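Local coordinates for haloacid dehalogenase-like hydrolase (Salmonella enterica subsp. enterica serovar Typhi, PDB 4EZE), which probably hydrolyses O-phosphoserine to serine and phosphate with the help of magnesium, the last step of serine biosynthesis, at residues Lys59-Ala62 / Thr67-Leu70; Ile111-Asp116 / His304-Leu309; Lys192-Lys197 / Leu312-Leu317; Leu218-Ser223 / Val252-Arg257. All blocks are in the same frame, centred on the assembly; numbering follows the deposited sequence.

Overall arrangement
The four contacts run from the N-terminal antiparallel sheet across to the far edge of the Rossmann-like HAD core. Contact 1, first along the chain, lies in the hairpin of strands 56-62 and 67-75, about 23 Å between its centre and that of the chain. Contact 2 sits near the middle, where strand 110-113 of the parallel sheet leads to the metal site. Its segments alternate along the chain with those of contact 3, about 14 Å away between centres, and contact 4, at edge strand 220-224, falls within the span both enclose. The C-terminal tail ties the two domains together: residues 304-309 and 312-317 pack against the core, and Leu317 reaches Arg60 and Tyr69 of contact 1.

Contact 1: residues Lys59-Ala62 / Thr67-Leu70; sequences KRYA and TAYL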
loop_
_atom_site.group_PDB
_atom_site.type_symbol
_atom_site.label_atom_id
_atom_site.label_comp_id
_atom_site.label_asym_id
_atom_site.label_seq_id
_atom_site.Cartn_x
_atom_site.Cartn_y
_atom_site.Cartn_z
ATOM N N LYS A 59 27.674 0.286 1.232
ATOM C CA LYS A 59 26.889 1.311 0.587
ATOM C C LYS A 59 26.836 1.037 -0.904
ATOM O O LYS A 59 27.849 0.751 -1.524
ATOM C CB LYS A 59 27.421 2.707 0.891
ATOM C CG LYS A 59 28.843 2.964 0.470
ATOM C CD LYS A 59 29.244 4.374 0.869
ATOM C CE LYS A 59 30.652 4.685 0.407
ATOM N NZ LYS A 59 30.985 6.089 0.740
ATOM N N ARG A 60 25.638 1.130 -1.465
ATOM C CA ARG A 60 25.387 0.651 -2.812
ATOM C C ARG A 60 24.427 1.555 -3.559
ATOM O O ARG A 60 23.750 2.390 -2.969
ATOM C CB ARG A 60 24.805 -0.752 -2.732
ATOM C CG ARG A 60 25.708 -1.709 -1.980
ATOM C CD ARG A 60 25.329 -3.156 -2.264
ATOM N NE ARG A 60 26.329 -4.058 -1.697
ATOM C CZ ARG A 60 26.222 -5.383 -1.645
ATOM N NH1 ARG A 60 25.148 -5.995 -2.131
ATOM N NH2 ARG A 60 27.201 -6.099 -1.102
ATOM N N TYR A 61 24.344 1.377 -4.864
ATOM C CA TYR A 61 23.431 2.194 -5.622
ATOM C C TYR A 61 22.547 1.370 -6.540
ATOM O O TYR A 61 23.019 0.751 -7.483
ATOM C CB TYR A 61 24.238 3.192 -6.416
ATOM C CG TYR A 61 23.440 4.014 -7.391
ATOM C CD1 TYR A 61 22.709 5.110 -6.957
ATOM C CD2 TYR A 61 23.463 3.732 -8.755
ATOM C CE1 TYR A 61 22.014 5.895 -7.846
ATOM C CE2 TYR A 61 22.760 4.510 -9.656
ATOM C CZ TYR A 61 22.028 5.589 -9.194
ATOM O OH TYR A 61 21.313 6.389 -10.063
ATOM N N ALA A 62 21.253 1.352 -6.265
ATOM C CA ALA A 62 20.331 0.688 -7.178
ATOM C C ALA A 62 19.943 1.616 -8.332
ATOM O O ALA A 62 19.013 2.407 -8.202
ATOM C CB ALA A 62 19.097 0.214 -6.439
ATOM N N THR A 67 18.517 5.077 -6.489
ATOM C CA THR A 67 18.499 5.172 -5.043
ATOM C C THR A 67 19.775 4.599 -4.483
ATOM O O THR A 67 20.035 3.409 -4.623
ATOM C CB THR A 67 17.325 4.357 -4.466
ATOM O OG1 THR A 67 16.096 4.880 -4.963
ATOM C CG2 THR A 67 17.306 4.435 -2.960
ATOM N N ALA A 68 20.575 5.443 -3.846
ATOM C CA ALA A 68 21.728 4.960 -3.109
ATOM C C ALA A 68 21.248 4.535 -1.724
ATOM O O ALA A 68 20.515 5.273 -1.081
ATOM C CB ALA A 68 22.770 6.055 -3.004
ATOM N N TYR A 69 21.637 3.345 -1.279
ATOM C CA TYR A 69 21.250 2.866 0.045
ATOM C C TYR A 69 22.400 2.253 0.838
ATOM O O TYR A 69 23.481 2.004 0.310
ATOM C CB TYR A 69 20.153 1.821 -0.075
ATOM C CG TYR A 69 20.589 0.652 -0.897
ATOM C CD1 TYR A 69 20.681 0.767 -2.279
ATOM C CD2 TYR A 69 20.922 -0.562 -0.303
ATOM C CE1 TYR A 69 21.077 -0.299 -3.053
ATOM C CE2 TYR A 69 21.325 -1.642 -1.070
ATOM C CZ TYR A 69 21.412 -1.498 -2.448
ATOM O OH TYR A 69 21.823 -2.540 -3.244
ATOM N N LEU A 70 22.139 1.991 2.115
ATOM C CA LEU A 70 23.098 1.343 2.998
ATOM C C LEU A 70 22.605 -0.061 3.303
ATOM O O LEU A 70 21.471 -0.244 3.715
ATOM C CB LEU A 70 23.255 2.120 4.306
ATOM C CG LEU A 70 24.324 1.564 5.253
ATOM C CD1 LEU A 70 25.736 1.777 4.712
ATOM C CD2 LEU A 70 24.175 2.214 6.610
#
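Arg60 and Tyr69 form a hydrogen-bonded pair in the antiparallel beta hairpin of strands 56-62 and 67-75, at one edge of the N-terminal four-stranded sheet. Both backbone bonds of the pair measure 2.9 Å, from Arg60 N to Tyr69 O and from Tyr69 N to Arg60 O. Nearer the turn, Ala62 N gives a bond of 2.9 Å to Thr67 O, and Thr67 N returns a longer hydrogen bond, 3.2 Å, to Ala62 O. The carbonyls of the central pair also take CA-H...O contacts, Tyr69 O from Lys59 and Arg60 O from Ala68.

On the face shared by Arg60 and Tyr69, the phenol folds back over the neighbouring strand because its CG stands between the backbone N and carbonyl carbon (chi1 59°). The C-terminal carboxylate of Leu317 takes a salt bridge from Arg60 NH1 and a hydrogen bond from Tyr69 OH, while Arg60 NH2 makes a salt bridge with Asp58 of its own strand. Lys59 NZ, on the other face, reaches Asp35. Close to the turn, Tyr61 OH bonds to Asn66 OD1 and Thr67 OG1 to Ile65 O. Arg60 CB lies over one face of the Tyr69 ring, 3.5 Å from Tyr69 CZ.

Contact 2: residues Ile111-Asp116 / His304-Leu309; sequences IAFDMD and HGFELL. With NA (sodium ion), chain D.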
loop_
_atom_site.group_PDB
_atom_site.type_symbol
_atom_site.label_atom_id
_atom_site.label_comp_id
_atom_site.label_asym_id
_atom_site.label_seq_id
_atom_site.Cartn_x
_atom_site.Cartn_y
_atom_site.Cartn_z
ATOM N N ILE A 111 1.437 -8.566 -6.287
ATOM C CA ILE A 111 1.512 -7.391 -5.454
ATOM C C ILE A 111 0.171 -6.729 -5.574
ATOM O O ILE A 111 -0.194 -6.300 -6.671
ATOM C CB ILE A 111 2.593 -6.419 -5.942
ATOM C CG1 ILE A 111 3.917 -7.143 -6.128
ATOM C CG2 ILE A 111 2.803 -5.293 -4.943
ATOM C CD1 ILE A 111 5.105 -6.222 -5.964
ATOM N N ALA A 112 -0.569 -6.675 -4.462
ATOM C CA ALA A 112 -1.877 -6.026 -4.417
ATOM C C ALA A 112 -1.742 -4.625 -3.804
ATOM O O ALA A 112 -0.989 -4.432 -2.837
ATOM C CB ALA A 112 -2.844 -6.857 -3.580
ATOM N N PHE A 113 -2.483 -3.664 -4.351
ATOM C CA PHE A 113 -2.537 -2.296 -3.797
ATOM C C PHE A 113 -3.960 -1.886 -3.434
ATOM O O PHE A 113 -4.869 -2.067 -4.223
ATOM C CB PHE A 113 -2.071 -1.290 -4.833
ATOM C CG PHE A 113 -0.639 -1.431 -5.239
ATOM C CD1 PHE A 113 0.357 -0.760 -4.546
ATOM C CD2 PHE A 113 -0.294 -2.203 -6.342
ATOM C CE1 PHE A 113 1.678 -0.866 -4.936
ATOM C CE2 PHE A 113 1.021 -2.316 -6.738
ATOM C CZ PHE A 113 2.015 -1.639 -6.037
ATOM N N ASP A 114 -4.161 -1.316 -2.251
ATOM C CA ASP A 114 -5.413 -0.623 -1.977
ATOM C C ASP A 114 -5.435 0.549 -2.971
ATOM O O ASP A 114 -4.388 0.908 -3.515
ATOM C CB ASP A 114 -5.407 -0.099 -0.530
ATOM C CG ASP A 114 -6.747 0.512 -0.111
ATOM O OD1 ASP A 114 -7.724 0.369 -0.863
ATOM O OD2 ASP A 114 -6.827 1.127 0.979
ATOM N N MET A 115 -6.594 1.165 -3.195
ATOM C CA MET A 115 -6.653 2.295 -4.128
ATOM C C MET A 115 -6.455 3.630 -3.409
ATOM O O MET A 115 -5.392 4.253 -3.521
ATOM C CB MET A 115 -7.962 2.298 -4.935
ATOM C CG MET A 115 -8.207 3.594 -5.715
ATOM S SD MET A 115 -9.478 3.363 -6.998
ATOM C CE MET A 115 -10.939 2.997 -6.013
ATOM N N ASP A 116 -7.463 4.070 -2.659
ATOM C CA ASP A 116 -7.414 5.408 -2.081
ATOM C C ASP A 116 -6.255 5.592 -1.099
ATOM O O ASP A 116 -6.049 4.775 -0.219
ATOM C CB ASP A 116 -8.731 5.750 -1.390
ATOM C CG ASP A 116 -9.894 5.870 -2.360
ATOM O OD1 ASP A 116 -9.675 6.239 -3.535
ATOM O OD2 ASP A 116 -11.033 5.583 -1.938
ATOM N N HIS A 304 9.619 7.900 1.450
ATOM C CA HIS A 304 10.008 7.847 0.041
ATOM C C HIS A 304 8.825 7.333 -0.732
ATOM O O HIS A 304 7.723 7.349 -0.211
ATOM C CB HIS A 304 11.248 6.965 -0.150
ATOM C CG HIS A 304 12.484 7.542 0.479
ATOM N ND1 HIS A 304 12.797 7.359 1.810
ATOM C CD2 HIS A 304 13.464 8.325 -0.036
ATOM C CE1 HIS A 304 13.922 8.000 2.086
ATOM N NE2 HIS A 304 14.354 8.583 0.980
ATOM N N GLY A 305 9.024 6.885 -1.964
ATOM C CA GLY A 305 7.884 6.437 -2.759
ATOM C C GLY A 305 7.943 4.946 -2.974
ATOM O O GLY A 305 8.760 4.257 -2.368
ATOM N N PHE A 306 7.082 4.450 -3.843
ATOM C CA PHE A 306 6.974 3.026 -4.101
ATOM C C PHE A 306 8.187 2.479 -4.889
ATOM O O PHE A 306 8.302 1.264 -5.114
ATOM C CB PHE A 306 5.691 2.743 -4.873
ATOM C CG PHE A 306 4.470 2.650 -4.013
ATOM C CD1 PHE A 306 4.268 1.564 -3.187
ATOM C CD2 PHE A 306 3.511 3.634 -4.051
ATOM C CE1 PHE A 306 3.133 1.478 -2.390
ATOM C CE2 PHE A 306 2.359 3.546 -3.287
ATOM C CZ PHE A 306 2.163 2.459 -2.451
ATOM N N GLU A 307 9.092 3.348 -5.318
ATOM C CA GLU A 307 10.325 2.824 -5.920
ATOM C C GLU A 307 10.941 1.831 -4.940
ATOM O O GLU A 307 11.528 0.823 -5.359
ATOM C CB GLU A 307 11.300 3.937 -6.309
ATOM C CG GLU A 307 11.963 4.657 -5.129
ATOM C CD GLU A 307 11.063 5.708 -4.507
ATOM O OE1 GLU A 307 9.885 5.768 -4.924
ATOM O OE2 GLU A 307 11.533 6.478 -3.617
ATOM N N LEU A 308 10.766 2.084 -3.639
ATOM C CA LEU A 308 11.368 1.231 -2.589
ATOM C C LEU A 308 10.894 -0.230 -2.585
ATOM O O LEU A 308 11.550 -1.080 -2.008
ATOM C CB LEU A 308 11.172 1.819 -1.183
ATOM C CG LEU A 308 11.736 3.189 -0.781
ATOM C CD1 LEU A 308 11.824 3.290 0.733
ATOM C CD2 LEU A 308 13.109 3.429 -1.378
ATOM N N LEU A 309 9.762 -0.542 -3.216
ATOM C CA LEU A 309 9.378 -1.956 -3.309
ATOM C C LEU A 309 10.491 -2.791 -3.975
ATOM O O LEU A 309 10.559 -4.016 -3.831
ATOM C CB LEU A 309 8.080 -2.121 -4.078
ATOM C CG LEU A 309 6.837 -1.508 -3.450
ATOM C CD1 LEU A 309 5.692 -1.687 -4.419
ATOM C CD2 LEU A 309 6.519 -2.229 -2.160
HETATM NA NA NA D . -6.932 3.306 1.511
HETATM O O HOH W 1 -7.859 2.679 3.308
HETATM O O HOH W 2 -8.217 5.248 2.481
#
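Phe113 drives the edge of its ring into the face of Phe306, a T-shaped pair with the planes at 84° and the centroids 5.4 Å apart. The touching atom of the first ring is CE1, and the nearest approach is Phe113 CE1 to Phe306 CE1 at 3.8 Å. Phe113 CG lies anti to its carbonyl carbon, beside the backbone N (chi1 -64°), which aims the ring off strand 110-113 toward the 3-10 turn at residues 306-309. Leu309 comes head-on against Phe113, its CD1 methyl 4.0 Å from Phe113 CZ, next to the CE1 corner that meets Phe306. Leu184 of helix 184-193 touches both aromatic side chains, and Trp287 stacks on Phe306, making this a buried apolar cluster.

Just beyond Phe113 the chain leaves the sheet and turns polar. Asp114 OD2 binds the sodium ion at 2.2 Å and Asp116 O binds it at 2.4 Å, with two waters and Asp270 completing the set. Asp114 OD1 accepts a bond from Met115 N. A strand followed directly by Asp-Met-Asp, with the first aspartate the predicted nucleophile and the second the predicted proton donor, is the DxD signature of HAD phosphatases, whose cofactor is normally magnesium.

Contact 3: residues Lys192-Lys197 / Leu312-Leu317; sequences KAKGFK and LIEDEL
Lys194 NZ and Glu314 OE1 stand only 2.3 Å apart, a very short distance for the salt bridge they form, so the exact length deserves caution. It joins a Schellman motif, which ends helix 184-193 of the HAD core, to the C-terminal tail. Gly195, with its positive phi, is the C-prime residue: Gly195 N bonds to Lys192 O, and Phe196 N to Ile191 O. The turn sets Lys194 and Phe196 to face the tail.

The lysine chain is bent at chi2 and chi3 (-61° and -77°), running slantwise past Ile313 and meeting the glutamate at about a right angle. On the way its CE passes 3.4 Å from Ile313 O, and CG rests against Ile313 CD1. Ile313 also presents its CG2 methyl to the Phe196 ring, 3.7 Å from CE1, and both of these buried side chains touch Ile266 of strand 265-269.

Water 3 accepts a bond from Lys194 NZ at 2.8 Å and another from Asp315 N at 2.9 Å, giving the ammonium a second link to the tail. The other glutamate oxygen is held within the tail itself: Glu316 N donates to the anti lone pair of Glu314 OE2, at 2.6 Å.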
loop_
_atom_site.group_PDB
_atom_site.type_symbol
_atom_site.label_atom_id
_atom_site.label_comp_id
_atom_site.label_asym_id
_atom_site.label_seq_id
_atom_site.Cartn_x
_atom_site.Cartn_y
_atom_site.Cartn_z
ATOM N N LYS A 192 6.563 -6.113 -13.116
ATOM C CA LYS A 192 6.236 -6.962 -14.245
ATOM C C LYS A 192 7.489 -7.731 -14.693
ATOM O O LYS A 192 7.431 -8.943 -14.856
ATOM C CB LYS A 192 5.666 -6.110 -15.381
ATOM C CG LYS A 192 5.074 -6.910 -16.526
ATOM C CD LYS A 192 5.307 -6.195 -17.845
ATOM C CE LYS A 192 4.050 -5.489 -18.310
ATOM N NZ LYS A 192 3.006 -6.492 -18.653
ATOM N N ALA A 193 8.619 -7.035 -14.859
ATOM C CA ALA A 193 9.867 -7.679 -15.289
ATOM C C ALA A 193 10.280 -8.761 -14.330
ATOM O O ALA A 193 11.077 -9.620 -14.692
ATOM C CB ALA A 193 11.011 -6.677 -15.448
ATOM N N LYS A 194 9.759 -8.716 -13.106
ATOM C CA LYS A 194 10.197 -9.662 -12.074
ATOM C C LYS A 194 9.195 -10.781 -11.938
ATOM O O LYS A 194 9.279 -11.633 -11.028
ATOM C CB LYS A 194 10.410 -8.959 -10.733
ATOM C CG LYS A 194 11.574 -7.989 -10.740
ATOM C CD LYS A 194 12.910 -8.673 -11.051
ATOM C CE LYS A 194 13.450 -9.434 -9.850
ATOM N NZ LYS A 194 14.933 -9.604 -9.863
ATOM N N GLY A 195 8.231 -10.780 -12.844
ATOM C CA GLY A 195 7.275 -11.880 -12.910
ATOM C C GLY A 195 6.143 -11.851 -11.901
ATOM O O GLY A 195 5.527 -12.890 -11.607
ATOM N N PHE A 196 5.852 -10.668 -11.368
ATOM C CA PHE A 196 4.739 -10.529 -10.435
ATOM C C PHE A 196 3.504 -10.106 -11.190
ATOM O O PHE A 196 3.594 -9.380 -12.167
ATOM C CB PHE A 196 5.023 -9.457 -9.381
ATOM C CG PHE A 196 5.875 -9.935 -8.246
ATOM C CD1 PHE A 196 7.262 -9.907 -8.343
ATOM C CD2 PHE A 196 5.297 -10.368 -7.070
ATOM C CE1 PHE A 196 8.067 -10.319 -7.288
ATOM C CE2 PHE A 196 6.093 -10.799 -6.014
ATOM C CZ PHE A 196 7.474 -10.773 -6.119
ATOM N N LYS A 197 2.344 -10.533 -10.704
ATOM C CA LYS A 197 1.087 -9.933 -11.128
ATOM C C LYS A 197 0.713 -8.755 -10.219
ATOM O O LYS A 197 0.921 -8.815 -8.999
ATOM C CB LYS A 197 -0.018 -10.986 -11.093
ATOM C CG LYS A 197 0.255 -12.205 -11.976
ATOM C CD LYS A 197 0.523 -11.806 -13.422
ATOM C CE LYS A 197 0.422 -13.004 -14.353
ATOM N NZ LYS A 197 -0.919 -13.642 -14.195
ATOM N N LEU A 312 12.125 -5.471 -1.883
ATOM C CA LEU A 312 11.401 -6.626 -1.455
ATOM C C LEU A 312 11.201 -7.601 -2.618
ATOM O O LEU A 312 10.562 -8.626 -2.447
ATOM C CB LEU A 312 10.047 -6.217 -0.886
ATOM C CG LEU A 312 10.045 -5.177 0.235
ATOM C CD1 LEU A 312 8.636 -4.630 0.351
ATOM C CD2 LEU A 312 10.477 -5.736 1.567
ATOM N N ILE A 313 11.727 -7.289 -3.797
ATOM C CA ILE A 313 11.529 -8.205 -4.918
ATOM C C ILE A 313 12.787 -8.495 -5.726
ATOM O O ILE A 313 12.812 -9.457 -6.493
ATOM C CB ILE A 313 10.405 -7.737 -5.857
ATOM C CG1 ILE A 313 10.805 -6.453 -6.573
ATOM C CG2 ILE A 313 9.115 -7.534 -5.070
ATOM C CD1 ILE A 313 9.793 -6.059 -7.625
ATOM N N GLU A 314 13.816 -7.672 -5.550
ATOM C CA GLU A 314 15.115 -7.864 -6.220
ATOM C C GLU A 314 16.123 -8.454 -5.224
ATOM O O GLU A 314 16.367 -7.877 -4.173
ATOM C CB GLU A 314 15.649 -6.538 -6.774
ATOM C CG GLU A 314 17.038 -6.631 -7.404
ATOM C CD GLU A 314 17.177 -7.867 -8.302
ATOM O OE1 GLU A 314 16.482 -7.950 -9.335
ATOM O OE2 GLU A 314 17.979 -8.765 -7.985
ATOM N N ASP A 315 16.687 -9.612 -5.547
ATOM C CA ASP A 315 17.550 -10.331 -4.616
ATOM C C ASP A 315 18.969 -9.783 -4.692
ATOM O O ASP A 315 19.732 -9.849 -3.728
ATOM C CB ASP A 315 17.538 -11.818 -4.959
ATOM C CG ASP A 315 18.290 -12.657 -3.957
ATOM O OD1 ASP A 315 17.922 -12.655 -2.758
ATOM O OD2 ASP A 315 19.241 -13.347 -4.377
ATOM N N GLU A 316 19.294 -9.217 -5.845
ATOM C CA GLU A 316 20.649 -8.781 -6.172
ATOM C C GLU A 316 20.894 -7.347 -5.773
ATOM O O GLU A 316 21.134 -6.497 -6.626
ATOM C CB GLU A 316 20.877 -8.891 -7.685
ATOM C CG GLU A 316 20.922 -10.321 -8.192
ATOM C CD GLU A 316 22.188 -11.030 -7.756
ATOM O OE1 GLU A 316 23.279 -10.427 -7.894
ATOM O OE2 GLU A 316 22.092 -12.181 -7.275
ATOM N N LEU A 317 20.826 -7.075 -4.480
ATOM C CA LEU A 317 20.988 -5.718 -3.974
ATOM C C LEU A 317 21.878 -5.800 -2.754
ATOM O O LEU A 317 21.925 -6.848 -2.093
ATOM C CB LEU A 317 19.628 -5.104 -3.584
ATOM C CG LEU A 317 18.624 -4.929 -4.724
ATOM C CD1 LEU A 317 17.231 -4.579 -4.224
ATOM C CD2 LEU A 317 19.129 -3.862 -5.674
ATOM O OXT LEU A 317 22.547 -4.827 -2.408
HETATM O O HOH W 3 15.901 -11.218 -7.837
#

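Contact 4: residues Leu218-Ser223 / Val252-Arg257; sequences LDYAFS and VDLAAR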
loop_
_atom_site.group_PDB
_atom_site.type_symbol
_atom_site.label_atom_id
_atom_site.label_comp_id
_atom_site.label_asym_id
_atom_site.label_seq_id
_atom_site.Cartn_x
_atom_site.Cartn_y
_atom_site.Cartn_z
ATOM N N LEU A 218 -2.649 -2.724 -15.172
ATOM C CA LEU A 218 -2.631 -3.642 -14.034
ATOM C C LEU A 218 -3.276 -4.949 -14.463
ATOM O O LEU A 218 -4.133 -4.953 -15.338
ATOM C CB LEU A 218 -3.351 -3.042 -12.817
ATOM C CG LEU A 218 -2.843 -1.655 -12.430
ATOM C CD1 LEU A 218 -3.487 -1.153 -11.148
ATOM C CD2 LEU A 218 -1.329 -1.723 -12.290
ATOM N N ASP A 219 -2.861 -6.059 -13.863
ATOM C CA ASP A 219 -3.379 -7.363 -14.274
ATOM C C ASP A 219 -4.789 -7.559 -13.754
ATOM O O ASP A 219 -5.658 -8.031 -14.483
ATOM C CB ASP A 219 -2.479 -8.497 -13.788
ATOM C CG ASP A 219 -1.038 -8.308 -14.201
ATOM O OD1 ASP A 219 -0.749 -8.226 -15.415
ATOM O OD2 ASP A 219 -0.187 -8.231 -13.309
ATOM N N TYR A 220 -5.013 -7.175 -12.499
ATOM C CA TYR A 220 -6.328 -7.338 -11.864
ATOM C C TYR A 220 -6.783 -6.088 -11.138
ATOM O O TYR A 220 -5.988 -5.193 -10.832
ATOM C CB TYR A 220 -6.305 -8.519 -10.883
ATOM C CG TYR A 220 -5.878 -9.801 -11.550
ATOM C CD1 TYR A 220 -6.809 -10.618 -12.167
ATOM C CD2 TYR A 220 -4.533 -10.170 -11.605
ATOM C CE1 TYR A 220 -6.426 -11.780 -12.806
ATOM C CE2 TYR A 220 -4.139 -11.334 -12.239
ATOM C CZ TYR A 220 -5.095 -12.132 -12.840
ATOM O OH TYR A 220 -4.737 -13.288 -13.478
ATOM N N ALA A 221 -8.072 -6.056 -10.831
ATOM C CA ALA A 221 -8.684 -4.902 -10.214
ATOM C C ALA A 221 -10.048 -5.348 -9.690
ATOM O O ALA A 221 -10.814 -5.955 -10.409
ATOM C CB ALA A 221 -8.821 -3.773 -11.227
ATOM N N PHE A 222 -10.326 -5.083 -8.422
ATOM C CA PHE A 222 -11.534 -5.557 -7.778
ATOM C C PHE A 222 -11.965 -4.454 -6.841
ATOM O O PHE A 222 -11.134 -3.917 -6.143
ATOM C CB PHE A 222 -11.223 -6.784 -6.906
ATOM C CG PHE A 222 -10.665 -7.941 -7.663
ATOM C CD1 PHE A 222 -11.508 -8.816 -8.338
ATOM C CD2 PHE A 222 -9.293 -8.166 -7.694
ATOM C CE1 PHE A 222 -10.990 -9.896 -9.042
ATOM C CE2 PHE A 222 -8.770 -9.239 -8.410
ATOM C CZ PHE A 222 -9.624 -10.104 -9.080
ATOM N N SER A 223 -13.251 -4.131 -6.786
ATOM C CA SER A 223 -13.731 -3.233 -5.734
ATOM C C SER A 223 -15.222 -3.422 -5.564
ATOM O O SER A 223 -15.791 -4.427 -6.037
ATOM C CB SER A 223 -13.398 -1.779 -6.071
ATOM O OG SER A 223 -14.071 -1.374 -7.252
ATOM N N VAL A 252 -6.950 -13.838 -1.169
ATOM C CA VAL A 252 -6.817 -15.270 -1.001
ATOM C C VAL A 252 -7.280 -15.985 -2.263
ATOM O O VAL A 252 -6.561 -16.834 -2.824
ATOM C CB VAL A 252 -7.661 -15.761 0.185
ATOM C CG1 VAL A 252 -7.685 -17.287 0.235
ATOM C CG2 VAL A 252 -7.097 -15.204 1.470
ATOM N N ASP A 253 -8.478 -15.627 -2.713
ATOM C CA ASP A 253 -9.073 -16.277 -3.886
ATOM C C ASP A 253 -8.230 -16.042 -5.138
ATOM O O ASP A 253 -8.131 -16.922 -5.996
ATOM C CB ASP A 253 -10.556 -15.869 -4.101
ATOM C CG ASP A 253 -11.468 -16.189 -2.875
ATOM O OD1 ASP A 253 -11.018 -16.851 -1.914
ATOM O OD2 ASP A 253 -12.652 -15.771 -2.865
ATOM N N LEU A 254 -7.590 -14.880 -5.241
ATOM C CA LEU A 254 -6.804 -14.576 -6.444
ATOM C C LEU A 254 -5.528 -15.372 -6.414
ATOM O O LEU A 254 -5.042 -15.844 -7.442
ATOM C CB LEU A 254 -6.415 -13.125 -6.495
ATOM C CG LEU A 254 -5.553 -12.712 -7.690
ATOM C CD1 LEU A 254 -6.239 -13.031 -9.009
ATOM C CD2 LEU A 254 -5.302 -11.211 -7.619
ATOM N N ALA A 255 -4.965 -15.503 -5.221
ATOM C CA ALA A 255 -3.733 -16.219 -5.102
ATOM C C ALA A 255 -4.044 -17.687 -5.384
ATOM O O ALA A 255 -3.276 -18.352 -6.054
ATOM C CB ALA A 255 -3.116 -16.017 -3.733
ATOM N N ALA A 256 -5.188 -18.177 -4.913
ATOM C CA ALA A 256 -5.589 -19.569 -5.188
ATOM C C ALA A 256 -5.667 -19.767 -6.675
ATOM O O ALA A 256 -5.128 -20.724 -7.211
ATOM C CB ALA A 256 -6.962 -19.878 -4.595
ATOM N N ARG A 257 -6.379 -18.870 -7.343
ATOM C CA ARG A 257 -6.557 -19.024 -8.763
ATOM C C ARG A 257 -5.199 -19.045 -9.456
ATOM O O ARG A 257 -4.964 -19.880 -10.316
ATOM C CB ARG A 257 -7.495 -17.964 -9.362
ATOM C CG ARG A 257 -7.012 -17.416 -10.709
ATOM C CD ARG A 257 -8.050 -17.449 -11.831
ATOM N NE ARG A 257 -9.429 -17.323 -11.358
ATOM C CZ ARG A 257 -10.204 -16.254 -11.541
ATOM N NH1 ARG A 257 -9.745 -15.190 -12.191
ATOM N NH2 ARG A 257 -11.450 -16.247 -11.077
#
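Strand 220-223 and helix 252-257 approach with their backbones well apart, the nearest alpha carbons, those of Tyr220 and Leu254, lying 9.1 Å from each other. Leu254 bridges the interval, its two methyls meeting two aromatic rings of the strand. CD1 sits over the face of Tyr220, 3.9 Å from the ring centroid and only 5° off the ring normal, a nearly centred CH-pi contact. The distances from this methyl to Tyr220 CD1 and CE1 are both 4.0 Å. The second methyl, CD2, lies 4.1 Å from Phe222 CE2 and also grazes the Tyr220 ring at its CD2 side. With CG anti to the backbone N (chi1 178°), the leucine fork extends from the helix and divides itself between the rings.

Tyr220 and Phe222 alternate with Ala221, so both rings leave the same face of strand 220-224, the edge strand of the parallel sheet in the Rossmann-like HAD core. Helix 244-258 packs against that face, adding Leu258 against Tyr220 and Thr250 against Phe222, while Ala221 touches helix 206-216 with its side chain. Backbone bonds from Tyr220 and Phe222 to strand 197-202 fix the edge strand in the sheet, and Asp219 OD2 accepts a bond from Thr198 N.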